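Long-range contacts in leucine aminopeptidase 2 (Saccharomyces cerevisiae, PDB 2XQ0), which is a zinc aminopeptidase that preferentially cleaves di- and tripeptides and has low epoxide hydrolase activity in vitro: residues A[211-219]-A[226-234]; A[556-564]-A[582-591]. All coordinates share one frame; numbering follows the deposited sequence.

Interaction 1 of 2, residues A[211-219]-A[226-234]; sequences SGDLSSAPI and YTEPFRLKD
Ser215 and Thr227 pair their backbones in antiparallel register, Ser215 N donating a hydrogen bond to Thr227 O at 2.9 Å and Thr227 N returning one to Ser215 O at 3.1 Å. Next along the ladder, the non-hydrogen-bonded pair of Ser216 and Tyr226 turns its side chains to the other face. There CB of Ser216 lies over one face of the Tyr226 ring in a CH-pi contact, 3.8 Å from the centroid and 30° off the normal. The strands 215-220 and 223-227 form a beta hairpin at the border of a mixed sheet, whose next strand, 264-266, bonds to Tyr226 through Ile264 and Val266. Right after the hairpin the chain enters helix 229-239, which folds back beside strand 215-219, the two short axes 10° from parallel. Leu232 of this helix points its CB toward that strand; CG, anti to the backbone N (chi1 179°), comes up to Ala217 CB; CD1 then reaches that same CB at 3.8 Å and rests against the Ser216 backbone, while CD2 comes to Ser215 OG at 3.8 Å. The Ser215 hydroxyl oxygen also abuts the Pro229 ring, 3.4 Å from its CG. Asp213, at the centre of an inverse gamma turn, lays its carboxylate obliquely against the same proline, OD2 standing 3.8 Å from Pro229 CG. A glycine in place of Asp213 would probably leave Pro229 CG and CD without the carboxylate that lies against them. The Asp213 carbonyl oxygen, 3.2 Å from Pro229 CD, is buried here without a hydrogen-bond partner.

Interaction 2 of 2, residues A[556-564]-A[582-591]; sequences NAEVVFKMF and WLGTVGRMKF
The Trp582 side chain sits as a knob in a hole on helix 557-569, among Ala557, Val560, Phe561 and Phe564. Its CG stands anti to the backbone N (chi1 -179°), which sends the indole across to that helix. Val560 CG1 lies over one indole face, 4.0 Å from the centroid of the five-membered ring, and Phe564 CE2 meets the same face at 3.7 Å from Trp582 CG; Val586 CG2 covers the opposite face. The far end of the indole, CH2, touches Phe561 CB, and CZ3 comes up to the edge of the Phe561 ring. Phe591, in the first turn of helix 589-600, packs beside Phe561: Phe591 CD1 lies 3.8 Å from Phe561 CB, the two phenyl planes inclined at 39°, and Phe591 CE2 touches Ala557 CB. The rim of the Phe591 ring at CZ meets the carboxyl carbon of Glu558 at 3.8 Å, with the carboxylate plane almost perpendicular to the ring. Glu558 OE2 accepts from Lys590 NZ at 2.7 Å on its syn lone pair. A water donates to OE2 and accepts from Arg588 NH1, bridging a long ion pair of 3.9 Å between OE2 and NH1. Glu558 and this water thus hold both basic groups, and Arg588, about 5 Å from the bound bestatin between nearest atoms, is probably the counterpart of the arginine that binds the substrate carboxylate in human leukotriene A4 hydrolase.

How the interactions relate
From the N terminus, the chain leaves strand 209-211, turns through Asp213 and reaches interaction 1, where 211-219 meets 226-234 and closes the short loop of a beta hairpin together with the start of helix 229-239. It then runs through the zinc-binding helix 297-311 and the other helices of the M1 peptidase domain before interaction 2, where 556-564 meets 582-591 across a loop that includes helix 576-582. The two contacts follow in series, neither nesting nor crossing. Interaction 1 ties a sheet border to its following helix; interaction 2 joins helices of the C-terminal domain. Their centres lie 22 Å apart, and their nearest atoms, about 7 Å apart, do not touch.

Interaction 1 of 2, residues A[211-219]-A[226-234]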
ATOM      1  N   SER A 211     -13.538 -13.491   3.248  1.00 21.85           N
ATOM      2  CA  SER A 211     -14.223 -14.685   3.716  1.00 19.66           C
ATOM      3  C   SER A 211     -13.679 -15.871   2.993  1.00 23.55           C
ATOM      4  O   SER A 211     -13.493 -15.841   1.773  1.00 25.48           O
ATOM      5  CB  SER A 211     -15.724 -14.575   3.507  1.00 21.67           C
ATOM      6  OG  SER A 211     -16.382 -15.745   3.983  1.00 29.42           O
ATOM      7  N   GLY A 212     -13.384 -16.900   3.765  1.00 25.40           N
ATOM      8  CA  GLY A 212     -12.923 -18.155   3.215  1.00 26.87           C
ATOM      9  C   GLY A 212     -12.587 -19.098   4.334  1.00 23.10           C
ATOM     10  O   GLY A 212     -12.952 -18.872   5.488  1.00 22.90           O
ATOM     11  N   ASP A 213     -11.895 -20.176   3.989  1.00 30.31           N
ATOM     12  CA  ASP A 213     -11.501 -21.165   4.979  1.00 38.62           C
ATOM     13  C   ASP A 213     -10.359 -20.607   5.807  1.00 38.28           C
ATOM     14  O   ASP A 213      -9.193 -20.882   5.553  1.00 44.23           O
ATOM     15  CB  ASP A 213     -11.088 -22.478   4.305  1.00 36.41           C
ATOM     16  CG  ASP A 213     -10.721 -23.546   5.303  1.00 47.43           C
ATOM     17  OD1 ASP A 213     -11.065 -23.378   6.491  1.00 46.68           O
ATOM     18  OD2 ASP A 213     -10.084 -24.544   4.901  1.00 49.32           O
ATOM     19  N   LEU A 214     -10.713 -19.825   6.813  1.00 34.30           N
ATOM     20  CA  LEU A 214      -9.731 -19.124   7.623  1.00 31.90           C
ATOM     21  C   LEU A 214      -9.654 -19.731   9.011  1.00 37.17           C
ATOM     22  O   LEU A 214     -10.675 -19.985   9.656  1.00 45.03           O
ATOM     23  CB  LEU A 214     -10.134 -17.658   7.751  1.00 27.37           C
ATOM     24  CG  LEU A 214     -10.134 -16.825   6.468  1.00 29.76           C
ATOM     25  CD1 LEU A 214     -10.594 -15.405   6.754  1.00 40.70           C
ATOM     26  CD2 LEU A 214      -8.737 -16.819   5.866  1.00 37.90           C
ATOM     27  N   SER A 215      -8.437 -19.954   9.471  1.00 27.84           N
ATOM     28  CA  SER A 215      -8.208 -20.266  10.867  1.00 26.89           C
ATOM     29  C   SER A 215      -7.328 -19.156  11.409  1.00 30.03           C
ATOM     30  O   SER A 215      -6.942 -18.252  10.665  1.00 30.75           O
ATOM     31  CB  SER A 215      -7.574 -21.654  11.029  1.00 44.71           C
ATOM     32  OG  SER A 215      -6.660 -21.950   9.993  1.00 54.54           O
ATOM     33  N   SER A 216      -7.044 -19.200  12.703  1.00 30.05           N
ATOM     34  CA  SER A 216      -6.310 -18.139  13.356  1.00 28.66           C
ATOM     35  C   SER A 216      -5.420 -18.674  14.479  1.00 29.92           C
ATOM     36  O   SER A 216      -5.655 -19.769  15.011  1.00 23.59           O
ATOM     37  CB  SER A 216      -7.282 -17.112  13.919  1.00 30.17           C
ATOM     38  OG  SER A 216      -7.971 -17.669  15.013  1.00 34.06           O
ATOM     39  N   ALA A 217      -4.410 -17.884  14.838  1.00 26.49           N
ATOM     40  CA  ALA A 217      -3.426 -18.255  15.862  1.00 27.57           C
ATOM     41  C   ALA A 217      -2.846 -16.994  16.494  1.00 28.80           C
ATOM     42  O   ALA A 217      -2.621 -15.996  15.814  1.00 24.64           O
ATOM     43  CB  ALA A 217      -2.315 -19.088  15.252  1.00 25.91           C
ATOM     44  N   PRO A 218      -2.608 -17.028  17.805  1.00 28.64           N
ATOM     45  CA  PRO A 218      -2.065 -15.829  18.449  1.00 26.82           C
ATOM     46  C   PRO A 218      -0.631 -15.516  18.042  1.00 28.34           C
ATOM     47  O   PRO A 218       0.205 -16.406  17.969  1.00 27.94           O
ATOM     48  CB  PRO A 218      -2.122 -16.178  19.933  1.00 26.18           C
ATOM     49  CG  PRO A 218      -2.044 -17.725  19.966  1.00 30.44           C
ATOM     50  CD  PRO A 218      -2.853 -18.130  18.762  1.00 27.25           C
ATOM     51  N   ILE A 219      -0.341 -14.246  17.780  1.00 28.02           N
ATOM     52  CA  ILE A 219       1.038 -13.843  17.511  1.00 22.13           C
ATOM     53  C   ILE A 219       1.531 -12.821  18.518  1.00 24.87           C
ATOM     54  O   ILE A 219       2.635 -12.313  18.394  1.00 28.94           O
ATOM     55  CB  ILE A 219       1.215 -13.283  16.086  1.00 22.14           C
ATOM     56  CG1 ILE A 219       0.123 -12.236  15.766  1.00 27.26           C
ATOM     57  CG2 ILE A 219       1.180 -14.413  15.080  1.00 22.80           C
ATOM     58  CD1 ILE A 219       0.244 -11.619  14.378  1.00 20.41           C
ATOM     59  N   TYR A 226      -4.608 -14.493  10.854  1.00 20.07           N
ATOM     60  CA  TYR A 226      -5.644 -15.255  10.158  1.00 23.02           C
ATOM     61  C   TYR A 226      -5.093 -15.685   8.807  1.00 29.07           C
ATOM     62  O   TYR A 226      -4.417 -14.913   8.155  1.00 20.94           O
ATOM     63  CB  TYR A 226      -6.898 -14.400   9.954  1.00 19.18           C
ATOM     64  CG  TYR A 226      -7.616 -14.077  11.232  1.00 22.68           C
ATOM     65  CD1 TYR A 226      -8.658 -14.877  11.676  1.00 26.68           C
ATOM     66  CD2 TYR A 226      -7.254 -12.968  12.004  1.00 26.86           C
ATOM     67  CE1 TYR A 226      -9.319 -14.598  12.858  1.00 32.86           C
ATOM     68  CE2 TYR A 226      -7.918 -12.679  13.189  1.00 25.90           C
ATOM     69  CZ  TYR A 226      -8.949 -13.503  13.607  1.00 36.91           C
ATOM     70  OH  TYR A 226      -9.624 -13.245  14.782  1.00 42.56           O
ATOM     71  N   THR A 227      -5.340 -16.929   8.407  1.00 20.52           N
ATOM     72  CA  THR A 227      -4.926 -17.391   7.087  1.00 23.62           C
ATOM     73  C   THR A 227      -5.490 -18.776   6.809  1.00 26.25           C
ATOM     74  O   THR A 227      -6.239 -19.315   7.619  1.00 24.49           O
ATOM     75  CB  THR A 227      -3.389 -17.405   6.900  1.00 30.66           C
ATOM     76  OG1 THR A 227      -3.071 -17.693   5.527  1.00 27.29           O
ATOM     77  CG2 THR A 227      -2.736 -18.431   7.796  1.00 24.73           C
ATOM     78  N   GLU A 228      -5.134 -19.343   5.661  1.00 24.75           N
ATOM     79  CA  GLU A 228      -5.558 -20.705   5.345  1.00 26.21           C
ATOM     80  C   GLU A 228      -4.830 -21.693   6.250  1.00 30.86           C
ATOM     81  O   GLU A 228      -3.622 -21.547   6.507  1.00 27.85           O
ATOM     82  CB  GLU A 228      -5.319 -21.010   3.863  1.00 31.22           C
ATOM     83  CG  GLU A 228      -6.150 -20.144   2.903  1.00 44.83           C
ATOM     84  CD  GLU A 228      -5.679 -20.230   1.450  1.00 52.33           C
ATOM     85  OE1 GLU A 228      -4.788 -19.435   1.067  1.00 50.78           O
ATOM     86  OE2 GLU A 228      -6.201 -21.085   0.696  1.00 47.77           O
ATOM     87  N   PRO A 229      -5.558 -22.706   6.750  1.00 32.63           N
ATOM     88  CA  PRO A 229      -4.957 -23.667   7.687  1.00 35.15           C
ATOM     89  C   PRO A 229      -3.565 -24.165   7.267  1.00 32.17           C
ATOM     90  O   PRO A 229      -2.678 -24.263   8.121  1.00 31.59           O
ATOM     91  CB  PRO A 229      -5.970 -24.813   7.705  1.00 30.76           C
ATOM     92  CG  PRO A 229      -7.301 -24.124   7.409  1.00 35.73           C
ATOM     93  CD  PRO A 229      -6.967 -23.020   6.440  1.00 35.74           C
ATOM     94  N   PHE A 230      -3.358 -24.445   5.983  1.00 29.68           N
ATOM     95  CA  PHE A 230      -2.107 -25.073   5.560  1.00 34.49           C
ATOM     96  C   PHE A 230      -0.893 -24.197   5.857  1.00 39.86           C
ATOM     97  O   PHE A 230       0.229 -24.695   6.030  1.00 38.50           O
ATOM     98  CB  PHE A 230      -2.147 -25.461   4.076  1.00 37.55           C
ATOM     99  CG  PHE A 230      -1.883 -24.319   3.137  1.00 37.15           C
ATOM    100  CD1 PHE A 230      -0.585 -24.025   2.728  1.00 37.58           C
ATOM    101  CD2 PHE A 230      -2.928 -23.539   2.660  1.00 38.88           C
ATOM    102  CE1 PHE A 230      -0.338 -22.972   1.863  1.00 41.67           C
ATOM    103  CE2 PHE A 230      -2.688 -22.481   1.791  1.00 43.48           C
ATOM    104  CZ  PHE A 230      -1.392 -22.191   1.397  1.00 40.32           C
ATOM    105  N   ARG A 231      -1.132 -22.895   5.944  1.00 33.73           N
ATOM    106  CA  ARG A 231      -0.059 -21.919   6.102  1.00 31.25           C
ATOM    107  C   ARG A 231      -0.045 -21.309   7.505  1.00 31.70           C
ATOM    108  O   ARG A 231       0.841 -20.516   7.845  1.00 30.17           O
ATOM    109  CB  ARG A 231      -0.252 -20.810   5.060  1.00 41.43           C
ATOM    110  CG  ARG A 231       0.755 -19.686   5.133  1.00 56.44           C
ATOM    111  CD  ARG A 231       1.050 -19.155   3.747  1.00 55.67           C
ATOM    112  NE  ARG A 231      -0.171 -18.786   3.044  1.00 45.44           N
ATOM    113  CZ  ARG A 231      -0.299 -18.823   1.722  1.00 40.48           C
ATOM    114  NH1 ARG A 231       0.720 -19.220   0.965  1.00 38.04           N
ATOM    115  NH2 ARG A 231      -1.441 -18.458   1.158  1.00 34.48           N
ATOM    116  N   LEU A 232      -1.023 -21.686   8.320  1.00 26.85           N
ATOM    117  CA  LEU A 232      -1.236 -21.044   9.623  1.00 26.35           C
ATOM    118  C   LEU A 232      -0.016 -21.036  10.538  1.00 31.04           C
ATOM    119  O   LEU A 232       0.393 -19.988  11.037  1.00 29.37           O
ATOM    120  CB  LEU A 232      -2.445 -21.657  10.334  1.00 24.75           C
ATOM    121  CG  LEU A 232      -2.741 -21.061  11.711  1.00 29.80           C
ATOM    122  CD1 LEU A 232      -3.286 -19.641  11.583  1.00 29.40           C
ATOM    123  CD2 LEU A 232      -3.723 -21.949  12.470  1.00 30.49           C
ATOM    124  N   LYS A 233       0.591 -22.195  10.764  1.00 26.48           N
ATOM    125  CA  LYS A 233       1.727 -22.234  11.670  1.00 23.60           C
ATOM    126  C   LYS A 233       2.957 -21.527  11.107  1.00 23.57           C
ATOM    127  O   LYS A 233       3.710 -20.922  11.852  1.00 27.89           O
ATOM    128  CB  LYS A 233       2.042 -23.672  12.101  1.00 30.23           C
ATOM    129  CG  LYS A 233       0.958 -24.263  12.974  1.00 33.11           C
ATOM    130  CD  LYS A 233       0.932 -23.612  14.363  1.00 30.95           C
ATOM    131  CE  LYS A 233      -0.463 -23.708  15.002  1.00 30.74           C
ATOM    132  NZ  LYS A 233      -0.421 -23.212  16.412  1.00 32.46           N
ATOM    133  N   ASP A 234       3.151 -21.560   9.794  1.00 25.56           N
ATOM    134  CA  ASP A 234       4.265 -20.815   9.218  1.00 28.62           C
ATOM    135  C   ASP A 234       4.087 -19.316   9.478  1.00 30.11           C
ATOM    136  O   ASP A 234       5.050 -18.599   9.777  1.00 24.63           O
ATOM    137  CB  ASP A 234       4.372 -21.049   7.709  1.00 32.40           C
ATOM    138  CG  ASP A 234       4.885 -22.440   7.356  1.00 46.50           C
ATOM    139  OD1 ASP A 234       5.573 -23.053   8.190  1.00 40.57           O
ATOM    140  OD2 ASP A 234       4.601 -22.919   6.236  1.00 55.05           O
TER

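Interaction 2 of 2, residues A[556-564]-A[582-591]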
ATOM      1  N   ASN A 556      12.945 -16.413   0.150  1.00 43.89           N
ATOM      2  CA  ASN A 556      12.483 -15.022   0.173  1.00 38.89           C
ATOM      3  C   ASN A 556      12.115 -14.570  -1.226  1.00 33.12           C
ATOM      4  O   ASN A 556      12.974 -14.451  -2.081  1.00 30.36           O
ATOM      5  CB  ASN A 556      13.564 -14.112   0.758  1.00 38.81           C
ATOM      6  CG  ASN A 556      13.082 -12.669   0.974  1.00 44.04           C
ATOM      7  OD1 ASN A 556      12.342 -12.115   0.165  1.00 45.13           O
ATOM      8  ND2 ASN A 556      13.511 -12.066   2.071  1.00 35.94           N
ATOM      9  N   ALA A 557      10.832 -14.319  -1.460  1.00 36.38           N
ATOM     10  CA  ALA A 557      10.343 -13.948  -2.785  1.00 37.74           C
ATOM     11  C   ALA A 557      11.027 -12.708  -3.335  1.00 36.15           C
ATOM     12  O   ALA A 557      11.098 -12.518  -4.549  1.00 36.59           O
ATOM     13  CB  ALA A 557       8.831 -13.733  -2.751  1.00 38.65           C
ATOM     14  N   GLU A 558      11.501 -11.849  -2.440  1.00 32.00           N
ATOM     15  CA  GLU A 558      12.189 -10.624  -2.848  1.00 34.22           C
ATOM     16  C   GLU A 558      13.540 -10.930  -3.475  1.00 32.37           C
ATOM     17  O   GLU A 558      13.925 -10.315  -4.469  1.00 34.44           O
ATOM     18  CB  GLU A 558      12.416  -9.697  -1.650  1.00 33.45           C
ATOM     19  CG  GLU A 558      11.166  -9.077  -1.083  1.00 37.18           C
ATOM     20  CD  GLU A 558      10.801  -7.794  -1.786  1.00 44.65           C
ATOM     21  OE1 GLU A 558      11.546  -7.396  -2.709  1.00 53.83           O
ATOM     22  OE2 GLU A 558       9.782  -7.179  -1.411  1.00 41.00           O
ATOM     23  N   VAL A 559      14.278 -11.850  -2.856  1.00 39.01           N
ATOM     24  CA  VAL A 559      15.580 -12.251  -3.366  1.00 32.83           C
ATOM     25  C   VAL A 559      15.405 -13.160  -4.577  1.00 40.88           C
ATOM     26  O   VAL A 559      16.110 -13.029  -5.575  1.00 47.29           O
ATOM     27  CB  VAL A 559      16.395 -13.022  -2.321  1.00 36.36           C
ATOM     28  CG1 VAL A 559      17.627 -13.635  -2.990  1.00 33.89           C
ATOM     29  CG2 VAL A 559      16.791 -12.109  -1.143  1.00 33.45           C
ATOM     30  N   VAL A 560      14.471 -14.096  -4.473  1.00 39.86           N
ATOM     31  CA  VAL A 560      14.177 -14.992  -5.579  1.00 45.51           C
ATOM     32  C   VAL A 560      13.855 -14.194  -6.841  1.00 41.02           C
ATOM     33  O   VAL A 560      14.317 -14.538  -7.927  1.00 45.07           O
ATOM     34  CB  VAL A 560      13.021 -15.951  -5.236  1.00 42.60           C
ATOM     35  CG1 VAL A 560      12.466 -16.592  -6.498  1.00 39.89           C
ATOM     36  CG2 VAL A 560      13.492 -17.008  -4.237  1.00 43.80           C
ATOM     37  N   PHE A 561      13.093 -13.114  -6.692  1.00 41.85           N
ATOM     38  CA  PHE A 561      12.732 -12.294  -7.842  1.00 38.80           C
ATOM     39  C   PHE A 561      13.958 -11.682  -8.475  1.00 37.41           C
ATOM     40  O   PHE A 561      14.111 -11.723  -9.691  1.00 38.52           O
ATOM     41  CB  PHE A 561      11.764 -11.174  -7.473  1.00 39.55           C
ATOM     42  CG  PHE A 561      11.554 -10.184  -8.585  1.00 40.99           C
ATOM     43  CD1 PHE A 561      10.582 -10.403  -9.547  1.00 41.12           C
ATOM     44  CD2 PHE A 561      12.353  -9.057  -8.692  1.00 51.06           C
ATOM     45  CE1 PHE A 561      10.394  -9.507 -10.586  1.00 45.40           C
ATOM     46  CE2 PHE A 561      12.173  -8.155  -9.726  1.00 55.57           C
ATOM     47  CZ  PHE A 561      11.187  -8.381 -10.678  1.00 49.68           C
ATOM     48  N   LYS A 562      14.824 -11.098  -7.644  1.00 42.14           N
ATOM     49  CA  LYS A 562      16.070 -10.507  -8.112  1.00 41.05           C
ATOM     50  C   LYS A 562      16.949 -11.544  -8.797  1.00 41.30           C
ATOM     51  O   LYS A 562      17.539 -11.273  -9.839  1.00 43.87           O
ATOM     52  CB  LYS A 562      16.824  -9.881  -6.946  1.00 45.35           C
ATOM     53  CG  LYS A 562      16.130  -8.672  -6.364  1.00 48.52           C
ATOM     54  CD  LYS A 562      16.049  -7.570  -7.396  1.00 46.33           C
ATOM     55  CE  LYS A 562      15.325  -6.368  -6.837  1.00 44.21           C
ATOM     56  NZ  LYS A 562      15.135  -5.323  -7.858  1.00 46.94           N
ATOM     57  N   MET A 563      17.036 -12.731  -8.201  1.00 43.07           N
ATOM     58  CA  MET A 563      17.777 -13.839  -8.805  1.00 48.29           C
ATOM     59  C   MET A 563      17.271 -14.099 -10.210  1.00 46.58           C
ATOM     60  O   MET A 563      18.045 -14.229 -11.144  1.00 41.55           O
ATOM     61  CB  MET A 563      17.635 -15.124  -7.981  1.00 56.52           C
ATOM     62  CG  MET A 563      18.127 -16.368  -8.720  1.00 65.12           C
ATOM     63  SD  MET A 563      17.570 -17.930  -8.018  1.00 56.59           S
ATOM     64  CE  MET A 563      15.806 -17.823  -8.277  1.00 50.76           C
ATOM     65  N   PHE A 564      15.956 -14.178 -10.359  1.00 49.08           N
ATOM     66  CA  PHE A 564      15.386 -14.367 -11.688  1.00 53.75           C
ATOM     67  C   PHE A 564      15.772 -13.223 -12.626  1.00 52.82           C
ATOM     68  O   PHE A 564      16.168 -13.457 -13.773  1.00 50.90           O
ATOM     69  CB  PHE A 564      13.873 -14.536 -11.609  1.00 54.19           C
ATOM     70  CG  PHE A 564      13.442 -15.942 -11.329  1.00 56.28           C
ATOM     71  CD1 PHE A 564      13.787 -16.967 -12.196  1.00 65.53           C
ATOM     72  CD2 PHE A 564      12.683 -16.243 -10.217  1.00 47.32           C
ATOM     73  CE1 PHE A 564      13.387 -18.267 -11.949  1.00 64.52           C
ATOM     74  CE2 PHE A 564      12.274 -17.547  -9.971  1.00 46.93           C
ATOM     75  CZ  PHE A 564      12.625 -18.553 -10.832  1.00 56.24           C
ATOM     76  N   TRP A 582       7.372 -19.826 -11.813  1.00 54.21           N
ATOM     77  CA  TRP A 582       7.324 -19.079 -10.557  1.00 55.53           C
ATOM     78  C   TRP A 582       6.253 -17.986 -10.611  1.00 59.31           C
ATOM     79  O   TRP A 582       5.550 -17.721  -9.627  1.00 54.95           O
ATOM     80  CB  TRP A 582       8.682 -18.451 -10.268  1.00 54.94           C
ATOM     81  CG  TRP A 582       8.745 -17.671  -8.987  1.00 56.55           C
ATOM     82  CD1 TRP A 582       8.873 -18.176  -7.723  1.00 59.64           C
ATOM     83  CD2 TRP A 582       8.711 -16.245  -8.846  1.00 49.88           C
ATOM     84  NE1 TRP A 582       8.910 -17.156  -6.804  1.00 48.91           N
ATOM     85  CE2 TRP A 582       8.818 -15.959  -7.465  1.00 51.79           C
ATOM     86  CE3 TRP A 582       8.598 -15.183  -9.748  1.00 45.62           C
ATOM     87  CZ2 TRP A 582       8.819 -14.652  -6.968  1.00 45.75           C
ATOM     88  CZ3 TRP A 582       8.596 -13.885  -9.251  1.00 46.24           C
ATOM     89  CH2 TRP A 582       8.709 -13.631  -7.877  1.00 42.94           C
ATOM     90  N   LEU A 583       6.148 -17.350 -11.773  1.00 57.61           N
ATOM     91  CA  LEU A 583       5.197 -16.273 -11.992  1.00 58.31           C
ATOM     92  C   LEU A 583       3.764 -16.802 -11.870  1.00 61.10           C
ATOM     93  O   LEU A 583       2.808 -16.045 -11.676  1.00 64.73           O
ATOM     94  CB  LEU A 583       5.442 -15.672 -13.373  1.00 66.14           C
ATOM     95  CG  LEU A 583       5.329 -14.158 -13.495  1.00 63.26           C
ATOM     96  CD1 LEU A 583       4.001 -13.692 -12.932  1.00 70.86           C
ATOM     97  CD2 LEU A 583       6.464 -13.504 -12.777  1.00 53.27           C
ATOM     98  N   GLY A 584       3.617 -18.116 -11.979  1.00 59.47           N
ATOM     99  CA  GLY A 584       2.318 -18.735 -11.821  1.00 64.57           C
ATOM    100  C   GLY A 584       2.040 -19.050 -10.366  1.00 64.82           C
ATOM    101  O   GLY A 584       0.986 -19.598 -10.028  1.00 66.71           O
ATOM    102  N   THR A 585       2.991 -18.698  -9.504  1.00 55.11           N
ATOM    103  CA  THR A 585       2.879 -19.001  -8.080  1.00 58.07           C
ATOM    104  C   THR A 585       2.662 -17.744  -7.224  1.00 56.23           C
ATOM    105  O   THR A 585       2.228 -17.848  -6.077  1.00 59.39           O
ATOM    106  CB  THR A 585       4.114 -19.799  -7.562  1.00 52.45           C
ATOM    107  OG1 THR A 585       5.218 -18.915  -7.359  1.00 51.83           O
ATOM    108  CG2 THR A 585       4.512 -20.895  -8.560  1.00 52.26           C
ATOM    109  N   VAL A 586       2.956 -16.569  -7.781  1.00 54.05           N
ATOM    110  CA  VAL A 586       2.765 -15.303  -7.065  1.00 55.94           C
ATOM    111  C   VAL A 586       1.807 -14.351  -7.791  1.00 50.02           C
ATOM    112  O   VAL A 586       1.652 -14.425  -9.005  1.00 54.62           O
ATOM    113  CB  VAL A 586       4.113 -14.568  -6.780  1.00 48.06           C
ATOM    114  CG1 VAL A 586       5.001 -15.400  -5.855  1.00 54.41           C
ATOM    115  CG2 VAL A 586       4.845 -14.242  -8.077  1.00 49.72           C
ATOM    116  N   GLY A 587       1.172 -13.458  -7.033  1.00 48.54           N
ATOM    117  CA  GLY A 587       0.227 -12.499  -7.585  1.00 43.67           C
ATOM    118  C   GLY A 587       0.533 -11.053  -7.210  1.00 41.08           C
ATOM    119  O   GLY A 587      -0.085 -10.119  -7.721  1.00 33.79           O
ATOM    120  N   ARG A 588       1.489 -10.864  -6.307  1.00 38.93           N
ATOM    121  CA  ARG A 588       1.875  -9.518  -5.886  1.00 41.12           C
ATOM    122  C   ARG A 588       2.375  -8.696  -7.075  1.00 37.11           C
ATOM    123  O   ARG A 588       3.335  -9.083  -7.733  1.00 36.18           O
ATOM    124  CB  ARG A 588       2.954  -9.587  -4.803  1.00 37.65           C
ATOM    125  CG  ARG A 588       3.293  -8.237  -4.190  1.00 41.08           C
ATOM    126  CD  ARG A 588       4.175  -8.396  -2.962  1.00 39.01           C
ATOM    127  NE  ARG A 588       4.532  -7.103  -2.390  1.00 36.75           N
ATOM    128  CZ  ARG A 588       5.420  -6.932  -1.419  1.00 35.20           C
ATOM    129  NH1 ARG A 588       6.041  -7.976  -0.891  1.00 28.50           N
ATOM    130  NH2 ARG A 588       5.682  -5.713  -0.972  1.00 37.86           N
ATOM    131  N   MET A 589       1.728  -7.561  -7.343  1.00 42.40           N
ATOM    132  CA  MET A 589       2.047  -6.776  -8.538  1.00 45.96           C
ATOM    133  C   MET A 589       3.530  -6.482  -8.666  1.00 39.49           C
ATOM    134  O   MET A 589       4.112  -6.616  -9.747  1.00 45.56           O
ATOM    135  CB  MET A 589       1.238  -5.475  -8.586  1.00 48.55           C
ATOM    136  CG  MET A 589      -0.148  -5.649  -9.185  1.00 53.40           C
ATOM    137  SD  MET A 589      -1.082  -4.115  -9.360  1.00 58.43           S
ATOM    138  CE  MET A 589      -1.349  -3.652  -7.649  1.00 56.21           C
ATOM    139  N   LYS A 590       4.147  -6.101  -7.554  1.00 34.73           N
ATOM    140  CA  LYS A 590       5.563  -5.723  -7.574  1.00 36.67           C
ATOM    141  C   LYS A 590       6.462  -6.784  -8.222  1.00 36.53           C
ATOM    142  O   LYS A 590       7.518  -6.448  -8.763  1.00 34.66           O
ATOM    143  CB  LYS A 590       6.054  -5.372  -6.161  1.00 47.40           C
ATOM    144  CG  LYS A 590       6.916  -6.437  -5.499  1.00 57.86           C
ATOM    145  CD  LYS A 590       7.341  -6.054  -4.072  1.00 52.76           C
ATOM    146  CE  LYS A 590       8.446  -5.010  -4.047  1.00 48.53           C
ATOM    147  NZ  LYS A 590       9.085  -4.923  -2.699  1.00 46.62           N
ATOM    148  N   PHE A 591       6.059  -8.056  -8.172  1.00 39.54           N
ATOM    149  CA  PHE A 591       6.839  -9.132  -8.802  1.00 43.13           C
ATOM    150  C   PHE A 591       6.285  -9.532 -10.162  1.00 50.34           C
ATOM    151  O   PHE A 591       7.040  -9.725 -11.121  1.00 47.79           O
ATOM    152  CB  PHE A 591       6.913 -10.377  -7.912  1.00 43.76           C
ATOM    153  CG  PHE A 591       7.417 -10.103  -6.523  1.00 41.92           C
ATOM    154  CD1 PHE A 591       8.607  -9.428  -6.326  1.00 37.13           C
ATOM    155  CD2 PHE A 591       6.696 -10.534  -5.415  1.00 41.55           C
ATOM    156  CE1 PHE A 591       9.065  -9.174  -5.048  1.00 36.97           C
ATOM    157  CE2 PHE A 591       7.155 -10.284  -4.132  1.00 38.40           C
ATOM    158  CZ  PHE A 591       8.333  -9.606  -3.952  1.00 37.23           C
TER
HETATM  159  O   HOH W   1       7.993  -7.316   0.821  1.00 43.22           O